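Local coordinates for protein fructosyl amine: oxygen oxidoreductase (Aspergillus fumigatus, PDB 3DJE) that oxidatively deglycates fructosyl amino acids, using FAD as cofactor and molecular oxygen as electron acceptor, at residues Gly263-Pro268 and Lys318-Gln323; Gln129-Ala134 and Gln140-Gly145. All coordinates share one frame; numbering follows the deposited sequence.

In the fold
Contact 1 includes the end of helix 307-320; contact 2 abuts that helix through the 140-145 loop. Contact 1 joins strand 263-265 of the large mixed sheet to the helix end and is wholly buried; it is apolar across the interface, with an aromatic ring covered on one face by a selenomethionine methyl and touched obliquely by a threonine. Contact 2 lies farther from the centre of the chain, is partly buried, and ties helix 127-131 to the loop leading into strand 147-151, with arginine bonds on its more exposed side and a phenylalanine CB over another phenylalanine's ring inside. The two meet through probable backbone hydrogen bonds, Thr320 O to Gly141 N and Glu319 O to Phe143 N. Only contact 1 includes a ligand-pocket residue.

Contact 1. Residues Gly263-Pro268 and Lys318-Gln323; sequences GFFFEP and KETMPQ. With FSA (1-S-(carboxymethyl)-1-thio-beta-D-fructopyranose), chain D.
The methyl end of Met321, a selenomethionine here, lies squarely over one face of the Phe265 ring. Its CE stands 3.6 Å from the centroid of that ring and only 8° off the normal, a CH-pi contact above the ring centre. The selenium follows at a slant, SE being 4.3 Å from the same centroid, and adds a Met-aromatic contact. The bend at the last torsion (chi3 -60°) turns the methyl onto the ring while the two side chains approach from opposite directions; a long, flexible, polarisable side chain is well suited to this. Thr320 passes alongside, its OG1 3.6 Å from Phe265 CE2 and oblique to the ring. That hydroxyl has its polar partner one helical turn back, at Leu316 O, so a threonine can lie against an aromatic ring in a buried place without an unmet hydroxyl.

Phe265 belongs to strand 263-265, which pairs antiparallel with both 256-259 and 274-289 in the large mixed sheet of this MSOX/MTOX-family oxidase. Its ring points from the sheet to the end of helix 307-320 and also packs on Ile257, Ile275 and Ile277, a setting that suits a large apolar side chain. Its neighbour Phe264 serves the ligand pocket: Phe264 CZ comes within 3.3 Å of O2 of the bound thio-fructopyranose ligand FSA, that oxygen lying at the ring edge, near its plane, and the Phe264 ring is stacked with Phe258.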
loop_
_atom_site.group_PDB
_atom_site.type_symbol
_atom_site.label_atom_id
_atom_site.label_comp_id
_atom_site.label_asym_id
_atom_site.label_seq_id
_atom_site.Cartn_x
_atom_site.Cartn_y
_atom_site.Cartn_z
ATOM N N GLY A 263 1.045 -3.723 15.943
ATOM C CA GLY A 263 1.187 -2.499 15.179
ATOM C C GLY A 263 2.627 -2.095 14.948
ATOM O O GLY A 263 3.574 -2.838 15.250
ATOM N N PHE A 264 2.788 -0.898 14.406
ATOM C CA PHE A 264 4.110 -0.425 14.066
ATOM C C PHE A 264 4.197 1.087 14.052
ATOM O O PHE A 264 3.182 1.790 14.004
ATOM C CB PHE A 264 4.572 -1.006 12.721
ATOM C CG PHE A 264 3.664 -0.691 11.558
ATOM C CD1 PHE A 264 3.872 0.450 10.767
ATOM C CD2 PHE A 264 2.623 -1.560 11.227
ATOM C CE1 PHE A 264 3.044 0.721 9.660
ATOM C CE2 PHE A 264 1.783 -1.300 10.133
ATOM C CZ PHE A 264 1.993 -0.149 9.345
ATOM N N PHE A 265 5.430 1.572 14.101
ATOM C CA PHE A 265 5.690 2.996 14.011
ATOM C C PHE A 265 7.100 3.270 13.487
ATOM O O PHE A 265 7.929 2.355 13.389
ATOM C CB PHE A 265 5.433 3.691 15.358
ATOM C CG PHE A 265 6.247 3.146 16.500
ATOM C CD1 PHE A 265 7.562 3.558 16.684
ATOM C CD2 PHE A 265 5.689 2.232 17.400
ATOM C CE1 PHE A 265 8.326 3.065 17.741
ATOM C CE2 PHE A 265 6.455 1.716 18.465
ATOM C CZ PHE A 265 7.768 2.139 18.637
ATOM N N PHE A 266 7.354 4.551 13.196
ATOM C CA PHE A 266 8.569 5.001 12.525
ATOM C C PHE A 266 9.193 6.171 13.280
ATOM O O PHE A 266 8.522 6.832 14.077
ATOM C CB PHE A 266 8.208 5.540 11.140
ATOM C CG PHE A 266 7.523 4.544 10.239
ATOM C CD1 PHE A 266 8.247 3.867 9.265
ATOM C CD2 PHE A 266 6.150 4.301 10.348
ATOM C CE1 PHE A 266 7.612 2.935 8.412
ATOM C CE2 PHE A 266 5.514 3.384 9.504
ATOM C CZ PHE A 266 6.253 2.707 8.528
ATOM N N GLU A 267 10.461 6.457 12.987
ATOM C CA GLU A 267 11.054 7.717 13.428
ATOM C C GLU A 267 10.209 8.916 12.969
ATOM O O GLU A 267 9.523 8.849 11.927
ATOM C CB GLU A 267 12.505 7.852 12.945
ATOM C CG GLU A 267 12.637 8.088 11.447
ATOM C CD GLU A 267 14.067 8.320 11.048
ATOM O OE1 GLU A 267 14.682 9.272 11.581
ATOM O OE2 GLU A 267 14.585 7.557 10.209
ATOM N N PRO A 268 10.241 10.016 13.735
ATOM C CA PRO A 268 9.422 11.185 13.374
ATOM C C PRO A 268 9.774 11.789 12.016
ATOM O O PRO A 268 10.946 11.794 11.622
ATOM C CB PRO A 268 9.721 12.196 14.493
ATOM C CG PRO A 268 10.971 11.719 15.136
ATOM C CD PRO A 268 10.958 10.221 15.008
ATOM N N LYS A 318 1.453 1.912 24.862
ATOM C CA LYS A 318 1.725 1.545 26.256
ATOM C C LYS A 318 2.822 0.485 26.372
ATOM O O LYS A 318 3.624 0.522 27.306
ATOM C CB LYS A 318 0.447 1.080 26.967
ATOM C CG LYS A 318 0.614 0.875 28.471
ATOM C CD LYS A 318 0.163 2.094 29.258
ATOM C CE LYS A 318 -1.360 2.156 29.405
ATOM N NZ LYS A 318 -2.063 2.389 28.105
ATOM N N GLU A 319 2.863 -0.439 25.408
ATOM C CA GLU A 319 3.816 -1.546 25.406
ATOM C C GLU A 319 5.208 -1.157 24.913
ATOM O O GLU A 319 6.157 -1.933 25.074
ATOM C CB GLU A 319 3.295 -2.690 24.527
ATOM C CG GLU A 319 1.996 -3.318 25.027
ATOM C CD GLU A 319 1.546 -4.530 24.225
ATOM O OE1 GLU A 319 2.241 -4.958 23.272
ATOM O OE2 GLU A 319 0.468 -5.064 24.554
ATOM N N THR A 320 5.325 0.038 24.327
ATOM C CA THR A 320 6.527 0.425 23.584
ATOM C C THR A 320 7.054 1.805 23.984
ATOM O O THR A 320 8.199 1.943 24.420
ATOM C CB THR A 320 6.253 0.424 22.059
ATOM O OG1 THR A 320 5.128 1.262 21.775
ATOM C CG2 THR A 320 5.952 -0.983 21.576
HETATM N N MSE A 321 6.216 2.820 23.797
HETATM C CA MSE A 321 6.547 4.198 24.144
HETATM C C MSE A 321 5.472 4.758 25.074
HETATM O O MSE A 321 4.695 5.630 24.689
HETATM C CB MSE A 321 6.662 5.033 22.873
HETATM C CG MSE A 321 7.795 4.554 22.008
HETATM SE SE MSE A 321 8.087 5.661 20.469
HETATM C CE MSE A 321 6.348 5.496 19.615
ATOM N N PRO A 322 5.397 4.226 26.304
ATOM C CA PRO A 322 4.272 4.585 27.183
ATOM C C PRO A 322 4.220 6.078 27.522
ATOM O O PRO A 322 3.134 6.604 27.831
ATOM C CB PRO A 322 4.508 3.724 28.438
ATOM C CG PRO A 322 5.944 3.345 28.390
ATOM C CD PRO A 322 6.313 3.257 26.932
ATOM N N GLN A 323 5.365 6.757 27.434
ATOM C CA GLN A 323 5.427 8.214 27.651
ATOM C C GLN A 323 4.590 9.010 26.619
ATOM O O GLN A 323 4.215 10.170 26.849
ATOM C CB GLN A 323 6.883 8.697 27.700
ATOM C CG GLN A 323 7.628 8.755 26.341
ATOM C CD GLN A 323 8.185 7.417 25.868
ATOM O OE1 GLN A 323 7.945 6.372 26.473
ATOM N NE2 GLN A 323 8.921 7.447 24.756
HETATM O OAB FSA D . 4.586 -4.530 3.267
HETATM C CAL FSA D . 5.045 -4.219 4.387
HETATM O OAA FSA D . 6.226 -4.490 4.724
HETATM C CAH FSA D . 4.179 -3.514 5.413
HETATM S SAK FSA D . 2.503 -3.352 4.885
HETATM C C1 FSA D . 1.927 -2.595 6.380
HETATM C C2 FSA D . 0.408 -2.764 6.532
HETATM O O2 FSA D . -0.097 -1.785 7.455
HETATM C C3 FSA D . 0.055 -4.165 7.043
HETATM O O3 FSA D . 0.555 -4.345 8.377
HETATM C C4 FSA D . -1.449 -4.443 6.969
HETATM O O4 FSA D . -1.699 -5.825 7.275
HETATM C C5 FSA D . -2.015 -4.146 5.576
HETATM O O5 FSA D . -1.558 -5.106 4.620
HETATM C C6 FSA D . -1.616 -2.738 5.157
HETATM O O6 FSA D . -0.185 -2.604 5.224
#

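Contact 2. Residues Gln129-Ala134 and Gln140-Gly145; sequences QFRKLA and QGDFPG
Arg131 reaches across to the loop 140-145 with two of its nitrogens. Its NE donates to the backbone oxygen of Gly141, with NE and O 2.9 Å apart, in a bent bond whose N-H...O angle is 139°; the donor is tilted from the carbonyl plane. From the same guanidinium, NH2 forms a salt bridge with Asp142 OD1 at 3.2 Å, meeting that oxygen on the anti side and out of the carboxylate plane. The two flat groups stand nearly perpendicular, at 83°, although the side chains run alongside each other in the same direction. The chain of Arg131 is extended from CG to NE, which gives it the length to span the gap; its charge suits this partly exposed position, and exposed Asp142 supplies the opposite one.

Inward, the packing is aromatic. Phe130 sets its CB over the centre of the Phe143 ring, 3.4 Å from the centroid, as a CH-pi contact for which the flat ring offers a broad apolar face. The two rings are nearly parallel, with planes at 17°, yet slid apart so that they barely overlap. Phe130 goes on to pack against Leu97 and Leu124, whereas Phe143 meets Trp146 edge-to-face and rests on Thr320. Far from the flavin and ligand pockets, the contact draws together the helix, type I beta turn (Arg131 to Ala134) and loop that connect strands 122-124 and 147-151, neighbours that pair antiparallel in the large mixed sheet.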
loop_
_atom_site.group_PDB
_atom_site.type_symbol
_atom_site.label_atom_id
_atom_site.label_comp_id
_atom_site.label_asym_id
_atom_site.label_seq_id
_atom_site.Cartn_x
_atom_site.Cartn_y
_atom_site.Cartn_z
ATOM N N GLN A 129 16.233 -6.065 25.421
ATOM C CA GLN A 129 16.792 -6.102 24.073
ATOM C C GLN A 129 16.024 -5.158 23.152
ATOM O O GLN A 129 16.609 -4.517 22.275
ATOM C CB GLN A 129 16.748 -7.510 23.498
ATOM C CG GLN A 129 17.721 -8.494 24.120
ATOM C CD GLN A 129 17.548 -9.861 23.497
ATOM O OE1 GLN A 129 16.523 -10.505 23.681
ATOM N NE2 GLN A 129 18.537 -10.299 22.728
ATOM N N PHE A 130 14.715 -5.090 23.357
ATOM C CA PHE A 130 13.859 -4.210 22.565
ATOM C C PHE A 130 14.141 -2.759 22.912
ATOM O O PHE A 130 14.229 -1.911 22.028
ATOM C CB PHE A 130 12.384 -4.545 22.789
ATOM C CG PHE A 130 11.973 -5.868 22.201
ATOM C CD1 PHE A 130 11.525 -5.950 20.878
ATOM C CD2 PHE A 130 12.053 -7.036 22.950
ATOM C CE1 PHE A 130 11.155 -7.175 20.314
ATOM C CE2 PHE A 130 11.677 -8.268 22.400
ATOM C CZ PHE A 130 11.233 -8.340 21.066
ATOM N N ARG A 131 14.307 -2.481 24.205
ATOM C CA ARG A 131 14.555 -1.103 24.648
ATOM C C ARG A 131 15.852 -0.558 24.074
ATOM O O ARG A 131 15.952 0.639 23.800
ATOM C CB ARG A 131 14.594 -0.998 26.175
ATOM C CG ARG A 131 13.278 -1.290 26.824
ATOM C CD ARG A 131 13.267 -0.806 28.260
ATOM N NE ARG A 131 12.246 -1.540 28.988
ATOM C CZ ARG A 131 12.476 -2.597 29.758
ATOM N NH1 ARG A 131 13.716 -3.037 29.967
ATOM N NH2 ARG A 131 11.454 -3.202 30.346
ATOM N N LYS A 132 16.834 -1.439 23.889
ATOM C CA LYS A 132 18.157 -1.043 23.410
ATOM C C LYS A 132 18.188 -0.750 21.911
ATOM O O LYS A 132 19.240 -0.384 21.366
ATOM C CB LYS A 132 19.194 -2.120 23.760
ATOM C CG LYS A 132 19.658 -2.094 25.222
ATOM C CD LYS A 132 20.264 -3.430 25.651
ATOM C CE LYS A 132 20.626 -3.463 27.151
ATOM N NZ LYS A 132 22.041 -3.056 27.420
ATOM N N LEU A 133 17.051 -0.913 21.235
ATOM C CA LEU A 133 16.979 -0.581 19.800
ATOM C C LEU A 133 16.972 0.931 19.540
ATOM O O LEU A 133 17.089 1.384 18.394
ATOM C CB LEU A 133 15.753 -1.234 19.146
ATOM C CG LEU A 133 15.752 -2.765 19.072
ATOM C CD1 LEU A 133 14.417 -3.268 18.523
ATOM C CD2 LEU A 133 16.925 -3.290 18.252
ATOM N N ALA A 134 16.800 1.699 20.609
ATOM C CA ALA A 134 16.747 3.152 20.537
ATOM C C ALA A 134 17.457 3.737 21.750
ATOM O O ALA A 134 17.666 3.026 22.742
ATOM C CB ALA A 134 15.299 3.628 20.497
ATOM N N GLN A 140 10.528 2.980 26.155
ATOM C CA GLN A 140 10.428 2.844 27.611
ATOM C C GLN A 140 9.576 1.662 28.063
ATOM O O GLN A 140 9.564 1.319 29.252
ATOM C CB GLN A 140 9.841 4.123 28.206
ATOM C CG GLN A 140 10.719 5.354 28.035
ATOM C CD GLN A 140 10.209 6.532 28.831
ATOM O OE1 GLN A 140 9.603 6.364 29.896
ATOM N NE2 GLN A 140 10.439 7.736 28.317
ATOM N N GLY A 141 8.850 1.056 27.127
ATOM C CA GLY A 141 7.859 0.033 27.449
ATOM C C GLY A 141 8.418 -1.330 27.809
ATOM O O GLY A 141 9.629 -1.569 27.719
ATOM N N ASP A 142 7.519 -2.225 28.214
ATOM C CA ASP A 142 7.910 -3.550 28.696
ATOM C C ASP A 142 7.829 -4.644 27.638
ATOM O O ASP A 142 8.198 -5.793 27.901
ATOM C CB ASP A 142 7.076 -3.936 29.922
ATOM C CG ASP A 142 7.433 -3.119 31.155
ATOM O OD1 ASP A 142 8.495 -2.459 31.170
ATOM O OD2 ASP A 142 6.633 -3.131 32.116
ATOM N N PHE A 143 7.339 -4.294 26.445
ATOM C CA PHE A 143 7.273 -5.236 25.322
ATOM C C PHE A 143 6.798 -6.640 25.755
ATOM O O PHE A 143 7.478 -7.634 25.506
ATOM C CB PHE A 143 8.645 -5.312 24.641
ATOM C CG PHE A 143 9.078 -4.013 24.004
ATOM C CD1 PHE A 143 8.834 -3.777 22.648
ATOM C CD2 PHE A 143 9.730 -3.029 24.746
ATOM C CE1 PHE A 143 9.233 -2.574 22.038
ATOM C CE2 PHE A 143 10.137 -1.825 24.142
ATOM C CZ PHE A 143 9.884 -1.601 22.785
ATOM N N PRO A 144 5.625 -6.716 26.412
ATOM C CA PRO A 144 5.233 -7.970 27.064
ATOM C C PRO A 144 4.986 -9.105 26.074
ATOM O O PRO A 144 4.122 -9.005 25.198
ATOM C CB PRO A 144 3.945 -7.605 27.811
ATOM C CG PRO A 144 3.410 -6.407 27.109
ATOM C CD PRO A 144 4.603 -5.665 26.557
ATOM N N GLY A 145 5.768 -10.169 26.212
ATOM C CA GLY A 145 5.664 -11.328 25.340
ATOM C C GLY A 145 6.195 -11.141 23.922
ATOM O O GLY A 145 6.099 -12.059 23.113
#